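Local coordinates for protein osa (Shigella flexneri, PDB 4O7K) that suppresses the oncogenicity of Agrobacterium tumefaciens and acts as a plasmid fertility inhibition factor of the ParB/Srx superfamily, at residues P117-P125 and C135-S143; A59-Y70 and G172-R183. The protein carries 1 engineered substitution. All blocks are in the same frame, centred on the assembly; numbering follows the deposited sequence.

Interaction 1: residues P117-P125 and C135-S143; sequences PVPLADVSP and CFTDGMTRS. With PO4 (phosphate ion), chain B; IPA (isopropyl alcohol), chain E.
S124 and V123 pair with C135 and F136 in an antiparallel beta hairpin, and D122 pairs with D138 across a classic bulge, in which T137 and D138 both face D122: D122 O takes T137 N at 2.8 Å and, on a lone pair in the carbonyl plane, D138 N at 3.2 Å. On the same face of the sheet, the D122 and D138 carboxylates stand nearly perpendicular (89°), with D122 OD2 just 2.6 Å from D138 OD1. On the other face V123 CG1 lies 3.6 Å from F136 CE2. Past the G139 N-cap, R142 bends at chi3 (68°) and spreads its guanidinium between partners at its edge: NH1 reaches P119 O at 2.8 Å, from above the carbonyl plane, while NE binds phosphate O4 at 2.7 Å and NH2 binds phosphate O1. The backbone N of R142 and both N and OG1 of T141 grip the same ion, which K102 also binds; it probably comes from the crystallisation liquor. Strand 118-128 continues the mixed sheet through backbone bonds from V118 to strand 55-58, A121 and V123 bond to L157 of strand 153-158, and helix 103-112 packs on V118 and R142.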
loop_
_atom_site.group_PDB
_atom_site.type_symbol
_atom_site.label_atom_id
_atom_site.label_comp_id
_atom_site.label_asym_id
_atom_site.label_seq_id
_atom_site.Cartn_x
_atom_site.Cartn_y
_atom_site.Cartn_z
ATOM N N PRO A 117 -12.018 -10.203 -4.120
ATOM C CA PRO A 117 -10.786 -9.425 -3.968
ATOM C C PRO A 117 -10.985 -8.241 -3.024
ATOM O O PRO A 117 -12.068 -7.662 -2.973
ATOM C CB PRO A 117 -10.475 -8.953 -5.391
ATOM C CG PRO A 117 -11.763 -9.077 -6.141
ATOM C CD PRO A 117 -12.507 -10.213 -5.510
ATOM N N VAL A 118 -9.935 -7.903 -2.285
ATOM C CA VAL A 118 -9.962 -6.773 -1.365
ATOM C C VAL A 118 -9.825 -5.443 -2.118
ATOM O O VAL A 118 -8.882 -5.260 -2.879
ATOM C CB VAL A 118 -8.833 -6.893 -0.326
ATOM C CG1 VAL A 118 -8.839 -5.679 0.632
ATOM C CG2 VAL A 118 -8.977 -8.196 0.446
ATOM N N PRO A 119 -10.769 -4.511 -1.911
ATOM C CA PRO A 119 -10.654 -3.184 -2.539
ATOM C C PRO A 119 -9.389 -2.440 -2.105
ATOM O O PRO A 119 -8.904 -2.632 -0.987
ATOM C CB PRO A 119 -11.916 -2.459 -2.063
ATOM C CG PRO A 119 -12.889 -3.575 -1.777
ATOM C CD PRO A 119 -12.049 -4.670 -1.196
ATOM N N LEU A 120 -8.856 -1.616 -2.999
ATOM C CA LEU A 120 -7.646 -0.853 -2.723
ATOM C C LEU A 120 -7.843 0.165 -1.604
ATOM O O LEU A 120 -8.945 0.654 -1.382
ATOM C CB LEU A 120 -7.187 -0.116 -3.980
ATOM C CG LEU A 120 -6.852 -1.008 -5.180
ATOM C CD1 LEU A 120 -6.324 -0.131 -6.311
ATOM C CD2 LEU A 120 -5.846 -2.053 -4.763
ATOM N N ALA A 121 -6.746 0.478 -0.927
ATOM C CA ALA A 121 -6.672 1.606 -0.010
ATOM C C ALA A 121 -6.688 2.922 -0.771
ATOM O O ALA A 121 -6.170 3.019 -1.893
ATOM C CB ALA A 121 -5.418 1.511 0.832
ATOM N N ASP A 122 -7.285 3.929 -0.149
ATOM C CA ASP A 122 -7.271 5.305 -0.651
ATOM C C ASP A 122 -6.329 6.148 0.202
ATOM O O ASP A 122 -6.578 6.355 1.388
ATOM C CB ASP A 122 -8.677 5.891 -0.624
ATOM C CG ASP A 122 -9.614 5.185 -1.584
ATOM O OD1 ASP A 122 -9.659 5.581 -2.767
ATOM O OD2 ASP A 122 -10.303 4.235 -1.154
ATOM N N VAL A 123 -5.227 6.598 -0.391
ATOM C CA VAL A 123 -4.205 7.305 0.369
ATOM C C VAL A 123 -3.921 8.674 -0.239
ATOM O O VAL A 123 -4.428 9.019 -1.306
ATOM C CB VAL A 123 -2.881 6.514 0.444
ATOM C CG1 VAL A 123 -3.118 5.111 1.035
ATOM C CG2 VAL A 123 -2.249 6.433 -0.935
ATOM N N SER A 124 -3.093 9.448 0.453
ATOM C CA SER A 124 -2.773 10.790 0.013
ATOM C C SER A 124 -1.372 11.172 0.447
ATOM O O SER A 124 -0.936 10.813 1.538
ATOM C CB SER A 124 -3.791 11.788 0.572
ATOM O OG SER A 124 -5.110 11.423 0.207
ATOM N N PRO A 125 -0.655 11.907 -0.412
ATOM C CA PRO A 125 0.608 12.497 0.018
ATOM C C PRO A 125 0.300 13.634 0.984
ATOM O O PRO A 125 -0.770 14.232 0.871
ATOM C CB PRO A 125 1.209 13.031 -1.279
ATOM C CG PRO A 125 0.026 13.298 -2.149
ATOM C CD PRO A 125 -1.002 12.266 -1.793
ATOM N N CYS A 135 -0.743 9.622 4.191
ATOM C CA CYS A 135 -1.851 9.468 5.121
ATOM C C CYS A 135 -3.013 8.814 4.369
ATOM O O CYS A 135 -2.916 8.550 3.161
ATOM C CB CYS A 135 -2.270 10.825 5.738
ATOM S SG CYS A 135 -2.805 12.054 4.514
ATOM N N PHE A 136 -4.107 8.565 5.085
ATOM C CA PHE A 136 -5.156 7.692 4.578
ATOM C C PHE A 136 -6.530 8.321 4.586
ATOM O O PHE A 136 -6.904 9.039 5.520
ATOM C CB PHE A 136 -5.212 6.401 5.402
ATOM C CG PHE A 136 -4.029 5.505 5.220
ATOM C CD1 PHE A 136 -2.833 5.770 5.860
ATOM C CD2 PHE A 136 -4.122 4.365 4.422
ATOM C CE1 PHE A 136 -1.751 4.942 5.697
ATOM C CE2 PHE A 136 -3.036 3.531 4.254
ATOM C CZ PHE A 136 -1.855 3.800 4.894
ATOM N N THR A 137 -7.293 8.025 3.543
ATOM C CA THR A 137 -8.725 8.268 3.580
ATOM C C THR A 137 -9.379 6.982 4.080
ATOM O O THR A 137 -10.300 7.012 4.890
ATOM C CB THR A 137 -9.268 8.671 2.210
ATOM O OG1 THR A 137 -8.758 9.965 1.864
ATOM C CG2 THR A 137 -10.786 8.694 2.209
ATOM N N ASP A 138 -8.877 5.850 3.597
ATOM C CA ASP A 138 -9.280 4.547 4.103
ATOM C C ASP A 138 -8.247 3.490 3.702
ATOM O O ASP A 138 -7.351 3.754 2.894
ATOM C CB ASP A 138 -10.675 4.172 3.584
ATOM C CG ASP A 138 -10.795 4.322 2.076
ATOM O OD1 ASP A 138 -10.003 3.692 1.358
ATOM O OD2 ASP A 138 -11.659 5.091 1.600
ATOM N N GLY A 139 -8.369 2.299 4.282
ATOM C CA GLY A 139 -7.532 1.175 3.910
ATOM C C GLY A 139 -6.288 0.963 4.757
ATOM O O GLY A 139 -5.358 0.302 4.313
ATOM N N MET A 140 -6.266 1.481 5.984
ATOM C CA MET A 140 -5.082 1.321 6.826
ATOM C C MET A 140 -4.829 -0.130 7.223
ATOM O O MET A 140 -3.703 -0.600 7.155
ATOM C CB MET A 140 -5.193 2.184 8.097
ATOM C CG MET A 140 -4.800 3.624 7.870
ATOM S SD MET A 140 -4.668 4.577 9.410
ATOM C CE MET A 140 -6.371 4.510 9.940
ATOM N N THR A 141 -5.859 -0.846 7.645
ATOM C CA THR A 141 -5.622 -2.205 8.126
ATOM C C THR A 141 -5.235 -3.152 6.994
ATOM O O THR A 141 -4.356 -3.981 7.165
ATOM C CB THR A 141 -6.832 -2.780 8.855
ATOM O OG1 THR A 141 -7.402 -1.784 9.710
ATOM C CG2 THR A 141 -6.403 -3.957 9.702
ATOM N N ARG A 142 -5.877 -3.034 5.837
ATOM C CA ARG A 142 -5.511 -3.904 4.723
ATOM C C ARG A 142 -4.091 -3.572 4.263
ATOM O O ARG A 142 -3.378 -4.445 3.788
ATOM C CB ARG A 142 -6.511 -3.787 3.570
ATOM C CG ARG A 142 -6.446 -2.489 2.784
ATOM C CD ARG A 142 -7.737 -2.259 2.010
ATOM N NE ARG A 142 -8.874 -2.002 2.898
ATOM C CZ ARG A 142 -10.147 -2.170 2.550
ATOM N NH1 ARG A 142 -10.456 -2.601 1.331
ATOM N NH2 ARG A 142 -11.112 -1.919 3.420
ATOM N N SER A 143 -3.674 -2.317 4.434
ATOM C CA SER A 143 -2.286 -1.923 4.156
ATOM C C SER A 143 -1.322 -2.595 5.132
ATOM O O SER A 143 -0.228 -3.022 4.740
ATOM C CB SER A 143 -2.109 -0.393 4.237
ATOM O OG SER A 143 -2.838 0.280 3.218
HETATM P P PO4 B . -9.426 -1.288 6.585
HETATM O O1 PO4 B . -10.609 -0.559 6.014
HETATM O O2 PO4 B . -8.823 -0.473 7.702
HETATM O O3 PO4 B . -9.845 -2.648 7.084
HETATM O O4 PO4 B . -8.365 -1.490 5.524
HETATM C C1 IPA E . -13.911 -2.354 1.355
HETATM C C2 IPA E . -14.550 -3.478 2.163
HETATM C C3 IPA E . -14.751 -4.713 1.293
HETATM O O2 IPA E . -13.707 -3.809 3.240
HETATM O O HOH W 1 -9.825 0.943 1.471
HETATM O O HOH W 2 -6.324 11.158 2.698
#

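Interaction 2: residues A59-Y70 and G172-R183; sequences ASNAAQSDFIVY and GVAAPIQVSKLR
I68 and I177 form an antiparallel hydrogen-bonded pair, placing the short strand 177-178 at the edge of a three-stranded antiparallel sheet, directly before helix 179-189. I68 N donates to I177 O at 2.7 Å and I177 N returns the bond to I68 O. Further backbone bonds extend the contact at both ends: V173 N to Y70 O, and V179 N, in the first turn of the helix, to D66 O at 2.9 Å and almost straight (176°).

Apolar packing splits between the two faces of the sheet. On one, Q178 CB sits over the F67 ring, offset toward its rim and 3.8 Å from the centroid, a CH-pi contact. On the other face, I68 crosses V179 and L182 at about right angles, and its CD1 presses tightly on L182 CD2 at 3.5 Å. W45 of strand 44-47 touches both I68 and L182.

The polar group centres on R183, whose chain is extended from CG to NE and reaches the turns A59-A62 and A63-D66. V179 CG1 covers the middle of one guanidinium face. NH2 bonds both A59 O and A62 O; A59 O also accepts A62 N, from the opposite side of its carbonyl plane, so the arginine ties into the bond that closes the first turn. Q178 CG lies anti to its backbone N (chi1 -176°) and the chain runs on extended, carrying the amide to the A63-D66 turn, where NE2 donates to Q64 O. Y70 OH is hydrogen-bonded to W45. The Q64 amide lies nearly coplanar with the R183 guanidinium (11° apart), and its OE1 receives R183 NH1 at 2.7 Å, while Q64 NE2 donates at 3.1 Å to a water that in turn donates to S180 O at 2.6 Å.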
loop_
_atom_site.group_PDB
_atom_site.type_symbol
_atom_site.label_atom_id
_atom_site.label_comp_id
_atom_site.label_asym_id
_atom_site.label_seq_id
_atom_site.Cartn_x
_atom_site.Cartn_y
_atom_site.Cartn_z
ATOM N N ALA A 59 -9.934 -2.680 -7.988
ATOM C CA ALA A 59 -10.204 -1.244 -8.005
ATOM C C ALA A 59 -11.692 -0.962 -8.220
ATOM O O ALA A 59 -12.065 0.112 -8.695
ATOM C CB ALA A 59 -9.377 -0.563 -9.092
ATOM N N SER A 60 -12.540 -1.926 -7.869
ATOM C CA SER A 60 -13.965 -1.824 -8.160
ATOM C C SER A 60 -14.613 -0.644 -7.447
ATOM O O SER A 60 -15.604 -0.095 -7.923
ATOM C CB SER A 60 -14.682 -3.123 -7.780
ATOM O OG SER A 60 -14.695 -3.309 -6.381
ATOM N N ASN A 61 -14.047 -0.248 -6.314
ATOM C CA ASN A 61 -14.624 0.828 -5.526
ATOM C C ASN A 61 -14.077 2.198 -5.931
ATOM O O ASN A 61 -14.501 3.221 -5.406
ATOM C CB ASN A 61 -14.388 0.586 -4.029
ATOM C CG ASN A 61 -15.167 -0.628 -3.484
ATOM O OD1 ASN A 61 -15.059 -0.962 -2.302
ATOM N ND2 ASN A 61 -15.941 -1.287 -4.343
ATOM N N ALA A 62 -13.151 2.221 -6.884
ATOM C CA ALA A 62 -12.546 3.475 -7.333
ATOM C C ALA A 62 -13.448 4.303 -8.259
ATOM O O ALA A 62 -14.258 3.758 -9.014
ATOM C CB ALA A 62 -11.223 3.187 -8.035
ATOM N N ALA A 63 -13.286 5.626 -8.204
ATOM C CA ALA A 63 -13.911 6.517 -9.175
ATOM C C ALA A 63 -13.100 6.530 -10.466
ATOM O O ALA A 63 -11.892 6.274 -10.456
ATOM C CB ALA A 63 -14.036 7.940 -8.606
ATOM N N GLN A 64 -13.762 6.830 -11.579
ATOM C CA GLN A 64 -13.085 6.988 -12.865
ATOM C C GLN A 64 -11.981 8.046 -12.804
ATOM O O GLN A 64 -11.002 7.995 -13.565
ATOM C CB GLN A 64 -14.101 7.355 -13.951
ATOM C CG GLN A 64 -15.049 6.218 -14.327
ATOM C CD GLN A 64 -14.367 5.179 -15.175
ATOM O OE1 GLN A 64 -13.793 4.222 -14.662
ATOM N NE2 GLN A 64 -14.416 5.365 -16.488
ATOM N N SER A 65 -12.152 9.003 -11.892
ATOM C CA SER A 65 -11.241 10.124 -11.752
ATOM C C SER A 65 -10.044 9.808 -10.854
ATOM O O SER A 65 -9.081 10.580 -10.800
ATOM C CB SER A 65 -11.999 11.336 -11.202
ATOM O OG SER A 65 -12.524 11.052 -9.913
ATOM N N ASP A 66 -10.100 8.686 -10.140
ATOM C CA ASP A 66 -8.998 8.290 -9.266
ATOM C C ASP A 66 -7.802 7.837 -10.096
ATOM O O ASP A 66 -7.928 7.565 -11.288
ATOM C CB ASP A 66 -9.406 7.153 -8.335
ATOM C CG ASP A 66 -10.383 7.582 -7.272
ATOM O OD1 ASP A 66 -10.364 8.769 -6.878
ATOM O OD2 ASP A 66 -11.161 6.712 -6.823
ATOM N N PHE A 67 -6.646 7.751 -9.454
ATOM C CA PHE A 67 -5.434 7.273 -10.104
ATOM C C PHE A 67 -4.857 6.107 -9.328
ATOM O O PHE A 67 -4.935 6.070 -8.102
ATOM C CB PHE A 67 -4.396 8.392 -10.207
ATOM C CG PHE A 67 -4.632 9.331 -11.345
ATOM C CD1 PHE A 67 -5.670 10.246 -11.304
ATOM C CD2 PHE A 67 -3.820 9.292 -12.463
ATOM C CE1 PHE A 67 -5.890 11.097 -12.362
ATOM C CE2 PHE A 67 -4.031 10.146 -13.522
ATOM C CZ PHE A 67 -5.070 11.043 -13.477
ATOM N N ILE A 68 -4.286 5.144 -10.040
ATOM C CA ILE A 68 -3.605 4.045 -9.379
ATOM C C ILE A 68 -2.107 4.310 -9.329
ATOM O O ILE A 68 -1.498 4.732 -10.314
ATOM C CB ILE A 68 -3.892 2.710 -10.081
ATOM C CG1 ILE A 68 -5.335 2.275 -9.774
ATOM C CG2 ILE A 68 -2.905 1.647 -9.617
ATOM C CD1 ILE A 68 -5.931 1.375 -10.828
ATOM N N VAL A 69 -1.525 4.074 -8.161
ATOM C CA VAL A 69 -0.085 4.095 -8.006
ATOM C C VAL A 69 0.364 2.724 -7.495
ATOM O O VAL A 69 -0.163 2.210 -6.502
ATOM C CB VAL A 69 0.380 5.193 -7.030
ATOM C CG1 VAL A 69 1.899 5.254 -6.978
ATOM C CG2 VAL A 69 -0.216 6.550 -7.437
ATOM N N TYR A 70 1.314 2.125 -8.196
ATOM C CA TYR A 70 1.936 0.895 -7.718
ATOM C C TYR A 70 3.082 1.289 -6.818
ATOM O O TYR A 70 4.021 1.952 -7.263
ATOM C CB TYR A 70 2.436 0.037 -8.875
ATOM C CG TYR A 70 1.328 -0.412 -9.791
ATOM C CD1 TYR A 70 0.375 -1.329 -9.363
ATOM C CD2 TYR A 70 1.218 0.102 -11.073
ATOM C CE1 TYR A 70 -0.654 -1.729 -10.194
ATOM C CE2 TYR A 70 0.194 -0.280 -11.904
ATOM C CZ TYR A 70 -0.729 -1.203 -11.464
ATOM O OH TYR A 70 -1.735 -1.587 -12.305
ATOM N N GLY A 172 6.656 5.216 -5.445
ATOM C CA GLY A 172 6.175 4.414 -6.560
ATOM C C GLY A 172 7.247 3.628 -7.305
ATOM O O GLY A 172 8.430 3.957 -7.250
ATOM N N VAL A 173 6.828 2.568 -7.989
ATOM C CA VAL A 173 7.751 1.804 -8.828
ATOM C C VAL A 173 7.483 2.104 -10.300
ATOM O O VAL A 173 8.195 1.624 -11.167
ATOM C CB VAL A 173 7.654 0.274 -8.581
ATOM C CG1 VAL A 173 8.055 -0.077 -7.149
ATOM C CG2 VAL A 173 6.261 -0.258 -8.903
ATOM N N ALA A 174 6.460 2.914 -10.571
ATOM C CA ALA A 174 6.099 3.284 -11.941
ATOM C C ALA A 174 5.212 4.518 -11.948
ATOM O O ALA A 174 4.640 4.888 -10.914
ATOM C CB ALA A 174 5.390 2.136 -12.641
ATOM N N ALA A 175 5.091 5.148 -13.112
ATOM C CA ALA A 175 4.156 6.254 -13.288
ATOM C C ALA A 175 2.730 5.847 -12.900
ATOM O O ALA A 175 2.342 4.681 -13.063
ATOM C CB ALA A 175 4.189 6.749 -14.737
ATOM N N PRO A 176 1.934 6.808 -12.397
ATOM C CA PRO A 176 0.551 6.481 -12.068
ATOM C C PRO A 176 -0.239 6.215 -13.327
ATOM O O PRO A 176 0.219 6.584 -14.401
ATOM C CB PRO A 176 0.024 7.753 -11.380
ATOM C CG PRO A 176 1.210 8.616 -11.148
ATOM C CD PRO A 176 2.226 8.233 -12.168
ATOM N N ILE A 177 -1.422 5.630 -13.193
ATOM C CA ILE A 177 -2.333 5.498 -14.323
ATOM C C ILE A 177 -3.753 5.774 -13.847
ATOM O O ILE A 177 -4.165 5.310 -12.781
ATOM C CB ILE A 177 -2.243 4.085 -14.992
ATOM C CG1 ILE A 177 -3.140 4.021 -16.228
ATOM C CG2 ILE A 177 -2.589 2.965 -13.993
ATOM C CD1 ILE A 177 -2.926 2.763 -17.066
ATOM N N GLN A 178 -4.500 6.554 -14.619
ATOM C CA GLN A 178 -5.861 6.899 -14.213
ATOM C C GLN A 178 -6.756 5.673 -14.273
ATOM O O GLN A 178 -6.647 4.858 -15.190
ATOM C CB GLN A 178 -6.428 8.015 -15.089
ATOM C CG GLN A 178 -7.804 8.487 -14.645
ATOM C CD GLN A 178 -8.220 9.772 -15.327
ATOM O OE1 GLN A 178 -7.422 10.399 -16.022
ATOM N NE2 GLN A 178 -9.477 10.169 -15.138
ATOM N N VAL A 179 -7.624 5.529 -13.279
ATOM C CA VAL A 179 -8.484 4.358 -13.186
ATOM C C VAL A 179 -9.289 4.139 -14.468
ATOM O O VAL A 179 -9.383 3.017 -14.962
ATOM C CB VAL A 179 -9.427 4.470 -11.977
ATOM C CG1 VAL A 179 -10.542 3.416 -12.056
ATOM C CG2 VAL A 179 -8.630 4.302 -10.703
ATOM N N SER A 180 -9.835 5.214 -15.027
ATOM C CA SER A 180 -10.634 5.112 -16.247
ATOM C C SER A 180 -9.820 4.544 -17.416
ATOM O O SER A 180 -10.324 3.744 -18.205
ATOM C CB SER A 180 -11.209 6.485 -16.616
ATOM O OG SER A 180 -10.171 7.377 -16.968
ATOM N N LYS A 181 -8.562 4.957 -17.524
ATOM C CA LYS A 181 -7.711 4.498 -18.606
ATOM C C LYS A 181 -7.333 3.027 -18.412
ATOM O O LYS A 181 -7.274 2.256 -19.379
ATOM C CB LYS A 181 -6.455 5.365 -18.705
ATOM C CG LYS A 181 -5.503 4.968 -19.835
ATOM C CD LYS A 181 -4.395 5.999 -19.998
ATOM C CE LYS A 181 -3.502 5.694 -21.192
ATOM N NZ LYS A 181 -2.627 4.514 -20.950
ATOM N N LEU A 182 -7.084 2.634 -17.166
ATOM C CA LEU A 182 -6.710 1.249 -16.888
ATOM C C LEU A 182 -7.898 0.327 -17.155
ATOM O O LEU A 182 -7.746 -0.728 -17.786
ATOM C CB LEU A 182 -6.216 1.080 -15.445
ATOM C CG LEU A 182 -5.704 -0.331 -15.132
ATOM C CD1 LEU A 182 -4.573 -0.709 -16.073
ATOM C CD2 LEU A 182 -5.238 -0.466 -13.701
ATOM N N ARG A 183 -9.078 0.730 -16.684
ATOM C CA ARG A 183 -10.290 -0.055 -16.921
ATOM C C ARG A 183 -10.493 -0.272 -18.420
ATOM O O ARG A 183 -10.765 -1.387 -18.878
ATOM C CB ARG A 183 -11.506 0.637 -16.302
ATOM C CG ARG A 183 -11.648 0.394 -14.806
ATOM C CD ARG A 183 -12.748 1.248 -14.190
ATOM N NE ARG A 183 -12.942 0.949 -12.773
ATOM C CZ ARG A 183 -13.569 1.757 -11.918
ATOM N NH1 ARG A 183 -14.061 2.916 -12.335
ATOM N NH2 ARG A 183 -13.706 1.413 -10.643
HETATM O O HOH W 3 -16.280 4.152 -11.024
HETATM O O HOH W 4 -12.854 3.649 -18.519
HETATM O O HOH W 5 2.373 3.586 -10.406
#

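Overall arrangement
The centres of interactions 1 and 2 lie about 13 Å apart, and the two meet directly: P119 CG packs 3.4 Å from N61 OD1, and L120 CD1 lies 4.2 Å from A59 CB. Interaction 1 closes a hairpin between neighbours in sequence, whereas interaction 2 brings together segments more than 100 residues apart and encloses that hairpin along the chain. Strand 153-158 links them as well, bonding through its backbone to A121 and V123 of interaction 1 and to F67 and V69 of interaction 2. The phosphate belongs to interaction 1 alone. Interaction 1 is also the more central, about 7 Å from the chain centre against 13 Å.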